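Local coordinates for core protein VP7 (Bluetongue virus, PDB 1BVP) that forms trimers that assemble on an inner VP3 scaffold to build the inner capsid of the virus, and probably binds receptors on the host cell surface, at residues Met68-Asn76 with Leu308-Leu316; Tyr126-Glu134 with Ile174-Ile184. All coordinates share one frame; numbering follows the deposited sequence.

Contact 1: residues Met68-Asn76 with Leu308-Leu316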
# COMPACT_ATOMS: atom_id res chain seq x y z
N MET A 68 25.99 -16.05 2.07
CA MET A 68 25.42 -15.85 0.75
C MET A 68 24.73 -14.51 0.62
O MET A 68 24.86 -13.86 -0.41
CB MET A 68 24.49 -16.99 0.41
CG MET A 68 25.23 -18.29 0.19
SD MET A 68 24.14 -19.60 -0.35
CE MET A 68 25.38 -20.67 -1.03
N MET A 69 24.01 -14.11 1.67
CA MET A 69 23.34 -12.81 1.69
C MET A 69 24.42 -11.69 1.63
O MET A 69 24.39 -10.86 0.73
CB MET A 69 22.50 -12.72 2.97
CG MET A 69 21.68 -11.43 3.17
SD MET A 69 22.59 -10.13 4.04
CE MET A 69 22.31 -8.72 3.01
N LEU A 70 25.44 -11.76 2.48
CA LEU A 70 26.47 -10.73 2.47
C LEU A 70 27.21 -10.66 1.15
O LEU A 70 27.47 -9.57 0.64
CB LEU A 70 27.45 -10.89 3.63
CG LEU A 70 26.76 -10.87 5.00
CD1 LEU A 70 27.70 -11.25 6.11
CD2 LEU A 70 26.12 -9.50 5.26
N SER A 71 27.52 -11.80 0.56
CA SER A 71 28.24 -11.78 -0.72
C SER A 71 27.40 -11.20 -1.85
O SER A 71 27.89 -10.42 -2.66
CB SER A 71 28.78 -13.17 -1.10
OG SER A 71 29.74 -13.58 -0.13
N ALA A 72 26.12 -11.54 -1.89
CA ALA A 72 25.26 -11.01 -2.94
C ALA A 72 25.05 -9.50 -2.77
O ALA A 72 24.90 -8.80 -3.77
CB ALA A 72 23.91 -11.73 -2.95
N ALA A 73 25.01 -9.03 -1.52
CA ALA A 73 24.80 -7.62 -1.21
C ALA A 73 26.08 -6.80 -1.33
O ALA A 73 26.02 -5.57 -1.37
CB ALA A 73 24.20 -7.46 0.15
N GLY A 74 27.22 -7.47 -1.37
CA GLY A 74 28.50 -6.79 -1.50
C GLY A 74 29.02 -6.20 -0.21
O GLY A 74 29.88 -5.33 -0.21
N ILE A 75 28.54 -6.72 0.91
CA ILE A 75 28.91 -6.26 2.24
C ILE A 75 29.95 -7.12 2.93
O ILE A 75 29.98 -8.34 2.81
CB ILE A 75 27.66 -6.26 3.15
CG1 ILE A 75 26.58 -5.36 2.56
CG2 ILE A 75 28.01 -5.90 4.57
CD1 ILE A 75 25.28 -5.49 3.28
N ASN A 76 30.79 -6.48 3.73
CA ASN A 76 31.78 -7.18 4.50
C ASN A 76 31.49 -6.73 5.95
O ASN A 76 31.83 -5.62 6.30
CB ASN A 76 33.17 -6.78 4.00
CG ASN A 76 34.30 -7.26 4.92
OD1 ASN A 76 35.42 -6.77 4.82
ND2 ASN A 76 34.02 -8.23 5.81
N LEU A 308 18.07 -4.08 -2.96
CA LEU A 308 18.53 -5.46 -2.93
C LEU A 308 18.82 -5.91 -1.52
O LEU A 308 18.37 -6.99 -1.08
CB LEU A 308 19.82 -5.56 -3.71
CG LEU A 308 19.97 -6.67 -4.75
CD1 LEU A 308 21.38 -7.15 -4.62
CD2 LEU A 308 19.01 -7.80 -4.51
N THR A 309 19.60 -5.11 -0.81
CA THR A 309 19.95 -5.41 0.57
C THR A 309 18.71 -5.62 1.44
O THR A 309 18.67 -6.51 2.29
CB THR A 309 20.83 -4.30 1.15
OG1 THR A 309 22.02 -4.13 0.34
CG2 THR A 309 21.22 -4.61 2.56
N LEU A 310 17.68 -4.80 1.23
CA LEU A 310 16.46 -4.94 2.00
C LEU A 310 15.80 -6.25 1.66
O LEU A 310 15.44 -7.00 2.58
CB LEU A 310 15.48 -3.77 1.76
CG LEU A 310 16.00 -2.45 2.35
CD1 LEU A 310 15.21 -1.31 1.80
CD2 LEU A 310 15.97 -2.48 3.86
N LEU A 311 15.65 -6.55 0.37
CA LEU A 311 15.02 -7.81 -0.04
C LEU A 311 15.78 -9.03 0.48
O LEU A 311 15.20 -9.94 1.09
CB LEU A 311 14.93 -7.90 -1.55
CG LEU A 311 14.00 -6.82 -2.08
CD1 LEU A 311 13.84 -7.03 -3.56
CD2 LEU A 311 12.65 -6.91 -1.37
N LEU A 312 17.09 -9.01 0.28
CA LEU A 312 17.96 -10.08 0.74
C LEU A 312 17.89 -10.24 2.28
O LEU A 312 17.74 -11.36 2.81
CB LEU A 312 19.38 -9.78 0.24
CG LEU A 312 20.01 -10.53 -0.96
CD1 LEU A 312 19.02 -11.02 -1.93
CD2 LEU A 312 21.03 -9.65 -1.64
N LEU A 313 17.92 -9.13 3.01
CA LEU A 313 17.83 -9.20 4.47
C LEU A 313 16.48 -9.71 4.95
O LEU A 313 16.40 -10.42 5.93
CB LEU A 313 18.09 -7.84 5.07
CG LEU A 313 19.27 -7.70 6.01
CD1 LEU A 313 19.10 -6.34 6.65
CD2 LEU A 313 19.31 -8.78 7.08
N SER A 314 15.40 -9.34 4.26
CA SER A 314 14.06 -9.78 4.62
C SER A 314 13.96 -11.30 4.51
O SER A 314 13.43 -11.98 5.41
CB SER A 314 13.03 -9.13 3.70
OG SER A 314 11.73 -9.43 4.19
N THR A 315 14.49 -11.85 3.41
CA THR A 315 14.52 -13.28 3.23
C THR A 315 15.38 -13.92 4.33
O THR A 315 14.97 -14.90 4.96
CB THR A 315 15.08 -13.63 1.86
OG1 THR A 315 14.31 -12.96 0.86
CG2 THR A 315 14.99 -15.14 1.59
N LEU A 316 16.56 -13.36 4.60
CA LEU A 316 17.40 -13.91 5.66
C LEU A 316 16.66 -13.92 7.00
O LEU A 316 16.85 -14.85 7.81
CB LEU A 316 18.71 -13.15 5.79
CG LEU A 316 19.73 -13.68 6.80
CD1 LEU A 316 20.31 -14.99 6.31
CD2 LEU A 316 20.88 -12.66 6.95
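Met69 lies as a knob in a hole formed by Thr309, Leu312, Leu313 and Leu316, and has more surface buried here than any other residue. Its CG leaves the backbone anti to N (chi1 -179°), which carries the chain out toward helix 304-323; bends at the next two torsions then turn the end of the side chain along that helix toward Thr309. Met69 CG rests 4.1 Å from CB of Leu312 and is met by CD2 of Leu316, whose side chain crosses that of Met69 at about a right angle. The methyl Met69 CE reaches the other end of the hole, 4.4 Å from Leu313 CG and 4.3 Å from Thr309 CG2.

This is antiparallel helix packing in the helical domain of VP7: the last turns of helix 55-73 (68-73) run at 173° to 308-316, in the middle of helix 304-323, with the local axes 9.9 Å apart at closest approach. Leu312, whose CB lines the hole of Met69, sends its CD2 toward the small residues of the facing helix, 3.8 Å from Ala72 CB and 4.2 Å from Ala73 CB.

The two branches of Thr309 divide. OG1 lies beside Ala73 CB in the last turn and is hydrogen-bonded to the carbonyl of Asp305 in its own helix, while Thr309 CG2 meets Ile75 CD1 at 4.2 Å. A Schellman motif with Gly74 as C-prime residue ends helix 55-73 here, and the chain turns to bring Ile75 back against Thr309.

Contact 2: residues Tyr126-Glu134 with Ile174-Ile184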
# COMPACT_ATOMS: atom_id res chain seq x y z
N TYR A 126 3.51 12.90 0.66
CA TYR A 126 3.15 14.02 1.49
C TYR A 126 2.52 15.20 0.79
O TYR A 126 2.39 15.20 -0.44
CB TYR A 126 4.36 14.46 2.26
CG TYR A 126 5.07 13.31 2.89
CD1 TYR A 126 4.40 12.38 3.73
CD2 TYR A 126 6.45 13.15 2.68
CE1 TYR A 126 5.11 11.31 4.35
CE2 TYR A 126 7.18 12.11 3.28
CZ TYR A 126 6.52 11.19 4.11
OH TYR A 126 7.34 10.22 4.67
N GLY A 127 2.10 16.18 1.58
CA GLY A 127 1.45 17.36 1.05
C GLY A 127 2.39 18.13 0.14
O GLY A 127 3.61 18.24 0.42
N PHE A 128 1.83 18.67 -0.94
CA PHE A 128 2.63 19.42 -1.89
C PHE A 128 3.43 20.55 -1.23
O PHE A 128 4.52 20.89 -1.67
CB PHE A 128 1.75 19.96 -3.00
CG PHE A 128 2.53 20.59 -4.11
CD1 PHE A 128 2.87 21.93 -4.06
CD2 PHE A 128 2.92 19.85 -5.20
CE1 PHE A 128 3.59 22.52 -5.08
CE2 PHE A 128 3.64 20.44 -6.23
CZ PHE A 128 3.97 21.78 -6.17
N PHE A 129 2.87 21.14 -0.18
CA PHE A 129 3.51 22.26 0.54
C PHE A 129 4.02 21.90 1.90
O PHE A 129 4.11 22.75 2.77
CB PHE A 129 2.54 23.42 0.71
CG PHE A 129 2.08 24.01 -0.58
CD1 PHE A 129 2.91 24.87 -1.30
CD2 PHE A 129 0.82 23.68 -1.09
CE1 PHE A 129 2.50 25.40 -2.55
CE2 PHE A 129 0.39 24.19 -2.31
CZ PHE A 129 1.24 25.06 -3.05
N LEU A 130 4.39 20.65 2.09
CA LEU A 130 4.91 20.23 3.38
C LEU A 130 6.13 21.04 3.80
O LEU A 130 6.31 21.35 4.97
CB LEU A 130 5.27 18.76 3.33
CG LEU A 130 5.79 18.20 4.66
CD1 LEU A 130 4.61 17.72 5.51
CD2 LEU A 130 6.78 17.08 4.41
N GLU A 131 6.98 21.42 2.86
CA GLU A 131 8.18 22.12 3.27
C GLU A 131 8.12 23.62 3.14
O GLU A 131 8.92 24.22 2.44
CB GLU A 131 9.39 21.55 2.57
CG GLU A 131 9.53 20.06 2.78
CD GLU A 131 10.84 19.50 2.26
OE1 GLU A 131 11.34 19.99 1.21
OE2 GLU A 131 11.36 18.56 2.92
N THR A 132 7.18 24.22 3.86
CA THR A 132 6.99 25.66 3.88
C THR A 132 7.28 26.17 5.29
O THR A 132 6.94 25.52 6.29
CB THR A 132 5.54 26.01 3.51
OG1 THR A 132 4.64 25.17 4.26
CG2 THR A 132 5.32 25.80 2.04
N GLU A 133 7.90 27.35 5.39
CA GLU A 133 8.23 27.90 6.70
C GLU A 133 7.11 28.68 7.35
O GLU A 133 7.06 28.80 8.58
CB GLU A 133 9.45 28.80 6.58
CG GLU A 133 10.69 28.08 6.22
CD GLU A 133 11.86 29.02 6.08
OE1 GLU A 133 12.48 29.40 7.11
OE2 GLU A 133 12.13 29.39 4.93
N GLU A 134 6.20 29.20 6.53
CA GLU A 134 5.11 30.03 7.01
C GLU A 134 3.80 29.51 6.49
O GLU A 134 3.74 29.01 5.38
CB GLU A 134 5.25 31.45 6.46
CG GLU A 134 6.58 32.11 6.70
CD GLU A 134 6.79 33.35 5.85
OE1 GLU A 134 6.24 33.40 4.71
OE2 GLU A 134 7.51 34.26 6.31
N ILE A 174 3.01 30.41 -7.08
CA ILE A 174 2.99 29.99 -5.66
C ILE A 174 3.35 28.49 -5.60
O ILE A 174 3.96 28.01 -4.62
CB ILE A 174 1.57 30.29 -5.01
CG1 ILE A 174 1.51 29.94 -3.53
CG2 ILE A 174 0.46 29.53 -5.70
CD1 ILE A 174 2.29 30.85 -2.65
N PHE A 175 3.02 27.79 -6.69
CA PHE A 175 3.27 26.36 -6.87
C PHE A 175 4.64 26.00 -7.42
O PHE A 175 5.07 24.85 -7.30
CB PHE A 175 2.26 25.77 -7.84
CG PHE A 175 0.87 25.72 -7.33
CD1 PHE A 175 0.45 24.67 -6.53
CD2 PHE A 175 -0.04 26.71 -7.66
CE1 PHE A 175 -0.87 24.59 -6.07
CE2 PHE A 175 -1.37 26.65 -7.21
CZ PHE A 175 -1.78 25.59 -6.42
N GLN A 176 5.31 26.96 -8.05
CA GLN A 176 6.60 26.71 -8.70
C GLN A 176 7.84 26.69 -7.81
O GLN A 176 7.78 27.09 -6.65
CB GLN A 176 6.74 27.63 -9.93
CG GLN A 176 5.52 27.38 -10.89
CD GLN A 176 5.44 28.31 -12.10
OE1 GLN A 176 6.05 29.40 -12.12
NE2 GLN A 176 4.68 27.89 -13.13
N GLY A 177 8.89 26.03 -8.31
CA GLY A 177 10.14 25.93 -7.57
C GLY A 177 10.24 24.88 -6.47
O GLY A 177 11.32 24.66 -5.92
N ARG A 178 9.12 24.26 -6.11
CA ARG A 178 9.10 23.24 -5.07
C ARG A 178 8.76 21.92 -5.74
O ARG A 178 7.85 21.86 -6.58
CB ARG A 178 8.06 23.54 -3.98
CG ARG A 178 6.97 24.56 -4.33
CD ARG A 178 6.23 25.12 -3.10
NE ARG A 178 7.13 25.45 -1.99
CZ ARG A 178 7.54 24.59 -1.05
NH1 ARG A 178 7.14 23.31 -1.04
NH2 ARG A 178 8.42 24.99 -0.14
N ASN A 179 9.49 20.87 -5.32
CA ASN A 179 9.31 19.51 -5.85
C ASN A 179 9.68 19.56 -7.33
O ASN A 179 10.34 20.53 -7.79
CB ASN A 179 7.86 19.03 -5.68
CG ASN A 179 7.32 19.26 -4.24
OD1 ASN A 179 6.15 19.61 -4.05
ND2 ASN A 179 8.19 19.09 -3.24
N ASP A 180 9.29 18.56 -8.10
CA ASP A 180 9.65 18.62 -9.51
C ASP A 180 8.53 17.80 -10.10
O ASP A 180 8.74 16.72 -10.65
CB ASP A 180 11.06 18.00 -9.67
CG ASP A 180 11.53 17.91 -11.12
OD1 ASP A 180 10.91 18.52 -12.04
OD2 ASP A 180 12.53 17.17 -11.34
N PRO A 181 7.31 18.31 -9.95
CA PRO A 181 6.12 17.63 -10.44
C PRO A 181 6.01 17.48 -11.93
O PRO A 181 6.60 18.23 -12.68
CB PRO A 181 5.00 18.49 -9.86
CG PRO A 181 5.54 19.82 -9.96
CD PRO A 181 6.97 19.66 -9.47
N MET A 182 5.30 16.44 -12.32
CA MET A 182 5.03 16.13 -13.71
C MET A 182 3.57 16.48 -13.91
O MET A 182 3.15 16.87 -15.00
CB MET A 182 5.25 14.65 -13.96
CG MET A 182 6.71 14.26 -14.09
SD MET A 182 6.95 12.52 -14.41
CE MET A 182 6.27 12.29 -16.08
N MET A 183 2.78 16.31 -12.85
CA MET A 183 1.38 16.64 -12.92
C MET A 183 0.91 16.95 -11.50
O MET A 183 1.44 16.38 -10.55
CB MET A 183 0.59 15.50 -13.53
CG MET A 183 -0.66 15.95 -14.21
SD MET A 183 -0.28 16.73 -15.77
CE MET A 183 -1.74 16.35 -16.61
N ILE A 184 0.01 17.93 -11.36
CA ILE A 184 -0.51 18.35 -10.07
C ILE A 184 -2.00 18.25 -10.20
O ILE A 184 -2.56 18.71 -11.20
CB ILE A 184 -0.11 19.81 -9.75
CG1 ILE A 184 1.40 19.96 -9.94
CG2 ILE A 184 -0.46 20.18 -8.31
CD1 ILE A 184 1.94 21.27 -9.56
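In the beta-rich domain of VP7, the loop 126-134 packs against a loop that leads into strand 183-195, and its type I turn Gly127-Leu130 presents Phe128 and Phe129, the central residues, to that segment. With chi1 at -173° the Phe128 ring extends on the side away from its own amide nitrogen and reaches across. There the carbonyl O of Phe175 lies at the ring edge, 3.5 Å from Phe128 CZ, and Ile184 CD1 touches Phe128 CE2 at 3.8 Å. Pro181 CG adds a further edge contact.

The ring of Phe129 takes CD1 of Phe128 over the centre of one face and meets Phe175 obliquely, the planes 46° apart and Phe129 CZ 3.6 Å from Phe175 CD1. Arg178 runs across Phe129 with its CD against CD1 and CE1. Beyond the ring, Arg178 NH2 donates to Glu131 O at 2.7 Å, approaching from above the carbonyl plane with an N-H...O angle of 140°. Thr132 CG2 lies over one face of the guanidinium, toward its rim.

Strands 158-163 and 241-252 back the aromatic cluster, Ile159 touching Phe129 and Phe175, and Tyr250 meeting Phe128 edge-to-face. Thr132 OG1 donates to Phe129 O and is hydrogen-bonded to Arg189 of a second subunit, and Glu134 continues the sheet into that neighbour.

How the contacts relate
Contact 1 and contact 2 occupy opposite sides of the chain's centre, their own centres 36 Å apart and their nearest atoms about 14 Å apart. They share no helix or strand: 68-76 with 308-316 belongs to the helical part, and 126-134 with 174-184 to the beta-rich part. Along the chain contact 2 is nested within contact 1, because the beta-rich region is an insertion between helices that precede and follow it. Contact 1 thus joins helices from before and after the insertion, whereas contact 2 ties together nearby pieces inside it. Contact 2 lies much closer to the trimer interfaces, with seven residues near the second subunit and three near the third, against one residue of contact 1.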